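Local coordinates for penicillin-binding protein PbpB (Mycobacterium tuberculosis, PDB 6KGU) that synthesises cross-linked peptidoglycan from lipid intermediates in building the mycobacterial cell wall and binds β-lactam antibiotics such as aztreonam, at residues F203-Q208 / A223-A228; G500-D505 / W540-E545. One frame throughout, in Å; residues are numbered along the deposited sequence.

Contact 1. Residues F203-Q208 / A223-A228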
ATOM      1  N   PHE A 203       2.565   1.859  15.518  1.00 29.28           N
ATOM      2  CA  PHE A 203       3.017   3.076  16.180  1.00 27.16           C
ATOM      3  C   PHE A 203       4.253   3.643  15.494  1.00 26.50           C
ATOM      4  O   PHE A 203       4.349   4.856  15.260  1.00 25.91           O
ATOM      5  CB  PHE A 203       3.301   2.808  17.668  1.00 30.94           C
ATOM      6  CG  PHE A 203       3.701   4.042  18.431  1.00 34.05           C
ATOM      7  CD1 PHE A 203       2.798   5.083  18.614  1.00 38.05           C
ATOM      8  CD2 PHE A 203       4.971   4.164  18.963  1.00 43.29           C
ATOM      9  CE1 PHE A 203       3.153   6.224  19.314  1.00 46.23           C
ATOM     10  CE2 PHE A 203       5.333   5.304  19.668  1.00 45.50           C
ATOM     11  CZ  PHE A 203       4.426   6.337  19.844  1.00 38.13           C
ATOM     12  N   TYR A 204       5.217   2.778  15.162  1.00 26.32           N
ATOM     13  CA  TYR A 204       6.434   3.262  14.510  1.00 27.22           C
ATOM     14  C   TYR A 204       6.120   3.798  13.116  1.00 29.33           C
ATOM     15  O   TYR A 204       6.574   4.883  12.731  1.00 29.78           O
ATOM     16  CB  TYR A 204       7.471   2.134  14.427  1.00 25.73           C
ATOM     17  CG  TYR A 204       8.815   2.586  13.909  1.00 24.57           C
ATOM     18  CD1 TYR A 204       9.749   3.174  14.757  1.00 28.68           C
ATOM     19  CD2 TYR A 204       9.155   2.418  12.579  1.00 29.34           C
ATOM     20  CE1 TYR A 204      10.989   3.607  14.282  1.00 32.02           C
ATOM     21  CE2 TYR A 204      10.387   2.833  12.092  1.00 31.81           C
ATOM     22  CZ  TYR A 204      11.297   3.432  12.949  1.00 35.70           C
ATOM     23  OH  TYR A 204      12.514   3.843  12.448  1.00 39.05           O
ATOM     24  N   VAL A 205       5.346   3.040  12.339  1.00 24.88           N
ATOM     25  CA  VAL A 205       5.017   3.478  10.981  1.00 23.01           C
ATOM     26  C   VAL A 205       4.225   4.783  11.017  1.00 23.20           C
ATOM     27  O   VAL A 205       4.500   5.706  10.249  1.00 28.92           O
ATOM     28  CB  VAL A 205       4.264   2.361  10.239  1.00 29.06           C
ATOM     29  CG1 VAL A 205       3.700   2.879   8.892  1.00 24.10           C
ATOM     30  CG2 VAL A 205       5.214   1.160  10.018  1.00 29.90           C
ATOM     31  N   GLN A 206       3.260   4.898  11.938  1.00 29.40           N
ATOM     32  CA  GLN A 206       2.421   6.098  11.982  1.00 25.69           C
ATOM     33  C   GLN A 206       3.242   7.337  12.317  1.00 24.62           C
ATOM     34  O   GLN A 206       3.049   8.401  11.719  1.00 25.66           O
ATOM     35  CB  GLN A 206       1.280   5.907  12.993  1.00 22.46           C
ATOM     36  CG  GLN A 206       0.214   7.016  12.964  1.00 21.95           C
ATOM     37  CD  GLN A 206      -1.063   6.638  13.715  1.00 28.90           C
ATOM     38  OE1 GLN A 206      -1.394   5.453  13.862  1.00 29.06           O
ATOM     39  NE2 GLN A 206      -1.771   7.650  14.221  1.00 27.38           N
ATOM     40  N   GLN A 207       4.171   7.215  13.273  1.00 28.57           N
ATOM     41  CA  GLN A 207       5.084   8.310  13.580  1.00 32.88           C
ATOM     42  C   GLN A 207       5.976   8.644  12.395  1.00 26.69           C
ATOM     43  O   GLN A 207       6.177   9.817  12.063  1.00 31.42           O
ATOM     44  CB  GLN A 207       5.957   7.937  14.763  1.00 33.42           C
ATOM     45  CG  GLN A 207       5.285   7.893  16.085  1.00 30.39           C
ATOM     46  CD  GLN A 207       6.319   7.545  17.123  1.00 47.06           C
ATOM     47  OE1 GLN A 207       6.727   6.375  17.242  1.00 40.73           O
ATOM     48  NE2 GLN A 207       6.822   8.561  17.818  1.00 33.02           N
ATOM     49  N   GLN A 208       6.571   7.626  11.780  1.00 26.30           N
ATOM     50  CA  GLN A 208       7.431   7.888  10.631  1.00 28.19           C
ATOM     51  C   GLN A 208       6.651   8.549   9.501  1.00 30.19           C
ATOM     52  O   GLN A 208       7.196   9.404   8.791  1.00 29.58           O
ATOM     53  CB  GLN A 208       8.097   6.588  10.172  1.00 28.01           C
ATOM     54  CG  GLN A 208       9.225   6.118  11.139  1.00 34.67           C
ATOM     55  CD  GLN A 208      10.492   6.966  11.002  1.00 33.56           C
ATOM     56  OE1 GLN A 208      10.798   7.474   9.921  1.00 39.82           O
ATOM     57  NE2 GLN A 208      11.224   7.116  12.092  1.00 38.09           N
ATOM     58  N   ALA A 223       1.006   5.074   4.391  1.00 22.13           N
ATOM     59  CA  ALA A 223       1.865   3.906   4.294  1.00 26.60           C
ATOM     60  C   ALA A 223       1.080   2.683   4.753  1.00 27.82           C
ATOM     61  O   ALA A 223       0.233   2.763   5.654  1.00 29.00           O
ATOM     62  CB  ALA A 223       3.161   4.050   5.128  1.00 22.06           C
ATOM     63  N   VAL A 224       1.377   1.551   4.127  1.00 24.90           N
ATOM     64  CA  VAL A 224       0.744   0.273   4.437  1.00 26.68           C
ATOM     65  C   VAL A 224       1.849  -0.767   4.551  1.00 28.53           C
ATOM     66  O   VAL A 224       2.765  -0.796   3.722  1.00 26.14           O
ATOM     67  CB  VAL A 224      -0.276  -0.139   3.349  1.00 30.77           C
ATOM     68  CG1 VAL A 224      -0.742  -1.607   3.552  1.00 25.64           C
ATOM     69  CG2 VAL A 224      -1.480   0.846   3.326  1.00 27.48           C
ATOM     70  N   VAL A 225       1.776  -1.603   5.578  1.00 26.96           N
ATOM     71  CA  VAL A 225       2.682  -2.731   5.736  1.00 26.77           C
ATOM     72  C   VAL A 225       1.843  -4.001   5.741  1.00 27.46           C
ATOM     73  O   VAL A 225       0.969  -4.169   6.598  1.00 27.32           O
ATOM     74  CB  VAL A 225       3.518  -2.635   7.020  1.00 28.76           C
ATOM     75  CG1 VAL A 225       4.426  -3.876   7.131  1.00 27.14           C
ATOM     76  CG2 VAL A 225       4.357  -1.326   7.043  1.00 24.73           C
ATOM     77  N   LEU A 226       2.125  -4.901   4.808  1.00 28.70           N
ATOM     78  CA  LEU A 226       1.457  -6.188   4.754  1.00 30.22           C
ATOM     79  C   LEU A 226       2.410  -7.311   5.131  1.00 27.32           C
ATOM     80  O   LEU A 226       3.601  -7.269   4.817  1.00 27.21           O
ATOM     81  CB  LEU A 226       0.899  -6.470   3.356  1.00 25.10           C
ATOM     82  CG  LEU A 226      -0.127  -5.509   2.749  1.00 25.37           C
ATOM     83  CD1 LEU A 226      -0.566  -6.032   1.368  1.00 25.13           C
ATOM     84  CD2 LEU A 226      -1.324  -5.339   3.671  1.00 22.62           C
ATOM     85  N   ASP A 227       1.867  -8.330   5.791  1.00 25.71           N
ATOM     86  CA  ASP A 227       2.587  -9.587   5.892  1.00 30.35           C
ATOM     87  C   ASP A 227       2.719 -10.201   4.505  1.00 31.75           C
ATOM     88  O   ASP A 227       1.722 -10.367   3.795  1.00 29.55           O
ATOM     89  CB  ASP A 227       1.872 -10.563   6.832  1.00 27.39           C
ATOM     90  CG  ASP A 227       2.553 -11.917   6.857  1.00 35.27           C
ATOM     91  OD1 ASP A 227       3.538 -12.065   7.585  1.00 35.24           O
ATOM     92  OD2 ASP A 227       2.141 -12.816   6.094  1.00 44.19           O
ATOM     93  N   ALA A 228       3.954 -10.540   4.125  1.00 28.18           N
ATOM     94  CA  ALA A 228       4.224 -10.976   2.758  1.00 26.45           C
ATOM     95  C   ALA A 228       3.432 -12.220   2.388  1.00 30.63           C
ATOM     96  O   ALA A 228       2.878 -12.300   1.288  1.00 31.17           O
ATOM     97  CB  ALA A 228       5.720 -11.234   2.573  1.00 27.30           C
TER
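Val-205 sits on helix 199-216 with its two methyl groups spread over strand 220-227, one above Ala-223 and the other above Val-225. This is helix-on-sheet packing in the penicillin-recognising fold of the transpeptidase domain, where helices cover both faces of an antiparallel sheet. Ala-223 and Val-225 alternate with Val-224 along the strand, and both direct CB toward the helix, while Val-224 turns to the other face and meets helix 390-401.

With CG1 trans to its own backbone N (chi1 171°), Val-205 holds one branch for each strand residue. CG1 lies 4.0 Å from Ala-223 CB. The other branch, CG2, comes within 4.0 Å of Val-225 CG2, and the two valine side chains meet at a slant, methyl against methyl.

The choice of residues fits the spacing. The CA atoms of Val-205 and Ala-223 stand 7.4 Å apart, and Ala-223 offers a single methyl at the closest CA approach of the two segments; the longer, forked side chain of Val-225 reaches the other branch of Val-205, and β-branching suits Val-225 to an extended strand. All three side chains are buried and apolar, so van der Waals contact alone joins the pair. Strand 233-238 extends the apolar surface, since Ala-235 touches both Val-205 and Val-225. Next to Val-205, the buried amide of Gln-206 is satisfied by the backbone of Ser-132 and Ala-134. On the flank of the helix that faces helix 531-544, Gln-208 folds back over Tyr-204 one turn earlier, its CG 3.6 Å above the plane of the Tyr-204 ring and displaced toward the rim.

Contact 2. Residues G500-D505 / W540-E545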
ATOM      1  N   GLY A 500       7.879  -1.784  -1.843  1.00 28.98           N
ATOM      2  CA  GLY A 500       9.018  -2.676  -1.793  1.00 29.07           C
ATOM      3  C   GLY A 500       8.737  -3.896  -0.944  1.00 26.95           C
ATOM      4  O   GLY A 500       7.689  -4.019  -0.303  1.00 24.16           O
ATOM      5  N   ILE A 501       9.716  -4.792  -0.932  1.00 27.68           N
ATOM      6  CA  ILE A 501       9.616  -6.093  -0.279  1.00 25.52           C
ATOM      7  C   ILE A 501      10.864  -6.284   0.567  1.00 26.09           C
ATOM      8  O   ILE A 501      11.980  -6.058   0.084  1.00 25.77           O
ATOM      9  CB  ILE A 501       9.480  -7.225  -1.319  1.00 28.78           C
ATOM     10  CG1 ILE A 501       8.189  -7.044  -2.148  1.00 26.07           C
ATOM     11  CG2 ILE A 501       9.534  -8.596  -0.660  1.00 29.04           C
ATOM     12  CD1 ILE A 501       8.133  -7.897  -3.438  1.00 27.00           C
ATOM     13  N   ALA A 502      10.674  -6.651   1.829  1.00 23.81           N
ATOM     14  CA  ALA A 502      11.776  -7.043   2.715  1.00 26.34           C
ATOM     15  C   ALA A 502      11.643  -8.535   3.082  1.00 27.17           C
ATOM     16  O   ALA A 502      10.720  -8.907   3.807  1.00 30.29           O
ATOM     17  CB  ALA A 502      11.780  -6.182   3.968  1.00 24.00           C
ATOM     18  N   THR A 503      12.499  -9.406   2.550  1.00 30.68           N
ATOM     19  CA  THR A 503      13.479  -9.110   1.514  1.00 28.19           C
ATOM     20  C   THR A 503      13.213  -9.980   0.285  1.00 30.25           C
ATOM     21  O   THR A 503      12.329 -10.839   0.299  1.00 28.16           O
ATOM     22  CB  THR A 503      14.899  -9.412   1.978  1.00 29.76           C
ATOM     23  OG1 THR A 503      14.966 -10.808   2.275  1.00 31.01           O
ATOM     24  CG2 THR A 503      15.247  -8.619   3.225  1.00 29.52           C
ATOM     25  N   ALA A 504      14.033  -9.800  -0.752  1.00 29.32           N
ATOM     26  CA  ALA A 504      13.824 -10.541  -1.995  1.00 30.50           C
ATOM     27  C   ALA A 504      14.055 -12.033  -1.798  1.00 35.28           C
ATOM     28  O   ALA A 504      13.320 -12.863  -2.349  1.00 30.90           O
ATOM     29  CB  ALA A 504      14.746 -10.010  -3.090  1.00 28.52           C
ATOM     30  N   ASP A 505      15.074 -12.397  -1.019  1.00 28.55           N
ATOM     31  CA  ASP A 505      15.369 -13.810  -0.858  1.00 34.48           C
ATOM     32  C   ASP A 505      14.505 -14.446   0.218  1.00 35.93           C
ATOM     33  O   ASP A 505      14.300 -15.661   0.190  1.00 38.73           O
ATOM     34  CB  ASP A 505      16.844 -13.997  -0.539  1.00 32.70           C
ATOM     35  CG  ASP A 505      17.246 -13.311   0.760  1.00 40.92           C
ATOM     36  OD1 ASP A 505      16.998 -12.094   0.923  1.00 35.23           O
ATOM     37  OD2 ASP A 505      17.781 -14.005   1.636  1.00 43.50           O
ATOM     38  N   TRP A 540      14.113  -0.936  10.126  1.00 29.18           N
ATOM     39  CA  TRP A 540      13.676  -1.138  11.502  1.00 30.63           C
ATOM     40  C   TRP A 540      12.967  -2.481  11.670  1.00 35.64           C
ATOM     41  O   TRP A 540      13.107  -3.141  12.709  1.00 29.62           O
ATOM     42  CB  TRP A 540      12.766   0.017  11.932  1.00 29.52           C
ATOM     43  CG  TRP A 540      12.221  -0.119  13.321  1.00 31.15           C
ATOM     44  CD1 TRP A 540      12.869   0.173  14.497  1.00 32.92           C
ATOM     45  CD2 TRP A 540      10.906  -0.545  13.689  1.00 30.81           C
ATOM     46  NE1 TRP A 540      12.037  -0.058  15.563  1.00 30.47           N
ATOM     47  CE2 TRP A 540      10.830  -0.507  15.096  1.00 27.27           C
ATOM     48  CE3 TRP A 540       9.786  -0.972  12.964  1.00 31.85           C
ATOM     49  CZ2 TRP A 540       9.687  -0.876  15.786  1.00 26.92           C
ATOM     50  CZ3 TRP A 540       8.643  -1.329  13.658  1.00 28.33           C
ATOM     51  CH2 TRP A 540       8.604  -1.283  15.050  1.00 31.97           C
ATOM     52  N   LEU A 541      12.194  -2.900  10.663  1.00 27.82           N
ATOM     53  CA  LEU A 541      11.546  -4.202  10.754  1.00 26.80           C
ATOM     54  C   LEU A 541      12.573  -5.327  10.764  1.00 34.36           C
ATOM     55  O   LEU A 541      12.363  -6.348  11.429  1.00 35.91           O
ATOM     56  CB  LEU A 541      10.560  -4.395   9.594  1.00 31.52           C
ATOM     57  CG  LEU A 541       9.276  -3.543   9.618  1.00 30.16           C
ATOM     58  CD1 LEU A 541       8.533  -3.598   8.283  1.00 27.20           C
ATOM     59  CD2 LEU A 541       8.361  -3.995  10.754  1.00 29.72           C
ATOM     60  N   MET A 542      13.682  -5.165  10.036  1.00 27.51           N
ATOM     61  CA  MET A 542      14.702  -6.207  10.045  1.00 35.55           C
ATOM     62  C   MET A 542      15.396  -6.268  11.396  1.00 37.98           C
ATOM     63  O   MET A 542      15.569  -7.348  11.968  1.00 38.20           O
ATOM     64  CB  MET A 542      15.715  -5.976   8.924  1.00 33.27           C
ATOM     65  CG  MET A 542      15.113  -5.995   7.528  1.00 32.11           C
ATOM     66  SD  MET A 542      14.449  -7.582   7.031  1.00 34.62           S
ATOM     67  CE  MET A 542      12.753  -7.546   7.575  1.00 23.25           C
ATOM     68  N   GLN A 543      15.769  -5.108  11.941  1.00 34.97           N
ATOM     69  CA  GLN A 543      16.512  -5.087  13.198  1.00 39.20           C
ATOM     70  C   GLN A 543      15.666  -5.630  14.339  1.00 40.05           C
ATOM     71  O   GLN A 543      16.127  -6.461  15.131  1.00 52.47           O
ATOM     72  CB  GLN A 543      16.997  -3.666  13.501  1.00 38.41           C
ATOM     73  CG  GLN A 543      17.927  -3.112  12.398  1.00 49.13           C
ATOM     74  CD  GLN A 543      18.247  -1.619  12.557  1.00 64.65           C
ATOM     75  OE1 GLN A 543      17.766  -0.971  13.479  1.00 61.18           O
ATOM     76  NE2 GLN A 543      19.062  -1.084  11.660  1.00 58.15           N
ATOM     77  N   ARG A 544      14.411  -5.191  14.424  1.00 37.27           N
ATOM     78  CA  ARG A 544      13.606  -5.546  15.583  1.00 38.39           C
ATOM     79  C   ARG A 544      13.327  -7.041  15.653  1.00 44.53           C
ATOM     80  O   ARG A 544      13.074  -7.558  16.748  1.00 43.48           O
ATOM     81  CB  ARG A 544      12.299  -4.760  15.574  1.00 42.14           C
ATOM     82  CG  ARG A 544      11.238  -5.365  14.703  1.00 38.52           C
ATOM     83  CD  ARG A 544       9.976  -4.512  14.628  1.00 41.61           C
ATOM     84  NE  ARG A 544       9.104  -4.642  15.791  1.00 38.25           N
ATOM     85  CZ  ARG A 544       8.142  -5.554  15.916  1.00 41.81           C
ATOM     86  NH1 ARG A 544       7.929  -6.455  14.960  1.00 47.27           N
ATOM     87  NH2 ARG A 544       7.399  -5.573  17.009  1.00 47.90           N
ATOM     88  N   GLU A 545      13.376  -7.748  14.526  1.00 41.95           N
ATOM     89  CA  GLU A 545      13.263  -9.199  14.523  1.00 45.72           C
ATOM     90  C   GLU A 545      14.612  -9.897  14.382  1.00 49.05           C
ATOM     91  O   GLU A 545      14.649 -11.116  14.194  1.00 49.19           O
ATOM     92  CB  GLU A 545      12.323  -9.655  13.409  1.00 45.40           C
ATOM     93  CG  GLU A 545      10.863  -9.619  13.817  1.00 55.45           C
ATOM     94  CD  GLU A 545      10.021 -10.608  13.051  1.00 59.61           C
ATOM     95  OE1 GLU A 545      10.267 -10.800  11.834  1.00 67.97           O
ATOM     96  OE2 GLU A 545       9.115 -11.206  13.669  1.00 70.94           O
TER
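Ala-502 and Thr-503, where strand 493-502 runs out, meet Met-542 near the end of helix 531-544. This C-terminal helix packs on the antiparallel sheet of the penicillin-recognising fold. Gly-500 continues the sheet through its backbone bond to Ile-511, and Ile-501 projects to the opposite face, against Ile-400 and Ala-401 of helix 390-401.

Ala-502 points its CB toward helix 531-544. Its CB is 4.0 Å from Met-542 CE, a small methyl under the end of a long side chain. Methionine suits this place because it is apolar and unbranched: bends at chi2 (-66°) and chi3 (90°) fold its thioether back, presenting sulfur and terminal methyl to two successive residues. Tyr-470, Met-472 and Tyr-509 also touch Met-542, adding to its largely apolar surroundings.

A cis peptide bond then leads into Thr-503. Here the side chain divides its work: the methyl CG2 lies 4.0 Å from Met-542 SD, packing against the sulfur, whereas the hydroxyl serves the turn that follows. The chi1 rotation turns OG1 to the loop and leaves CG2 facing the helix; the backbone N of Asn-506 bonds to OG1. Past Ala-504, whose carbonyl oxygen takes a bond from Arg-443, the same hydroxyl donates to Asp-505: Thr-503 OG1 is 2.8 Å from Asp-505 OD1, approaching from 47° above the carboxylate plane.

Overall arrangement
From the N terminus, helix 199-216 leads through a short connection into strand 220-227, and contact 1 closes that local helix-strand unit. Much later, strand 493-502 is followed by strand 509-516 and then helix 531-544, whose return to the sheet closes a longer loop at contact 2. The two loops are in series, neither enclosing nor crossing the other. Spatially they are neighbours: both helices lie on one face of the same sheet, with strand 509-516 between strands 220-227 and 493-502. Tyr-204 and Trp-540 stack between the helices, with Tyr-204 CD2 3.5 Å from Trp-540 CE3, so the domain's early and late chain segments are joined.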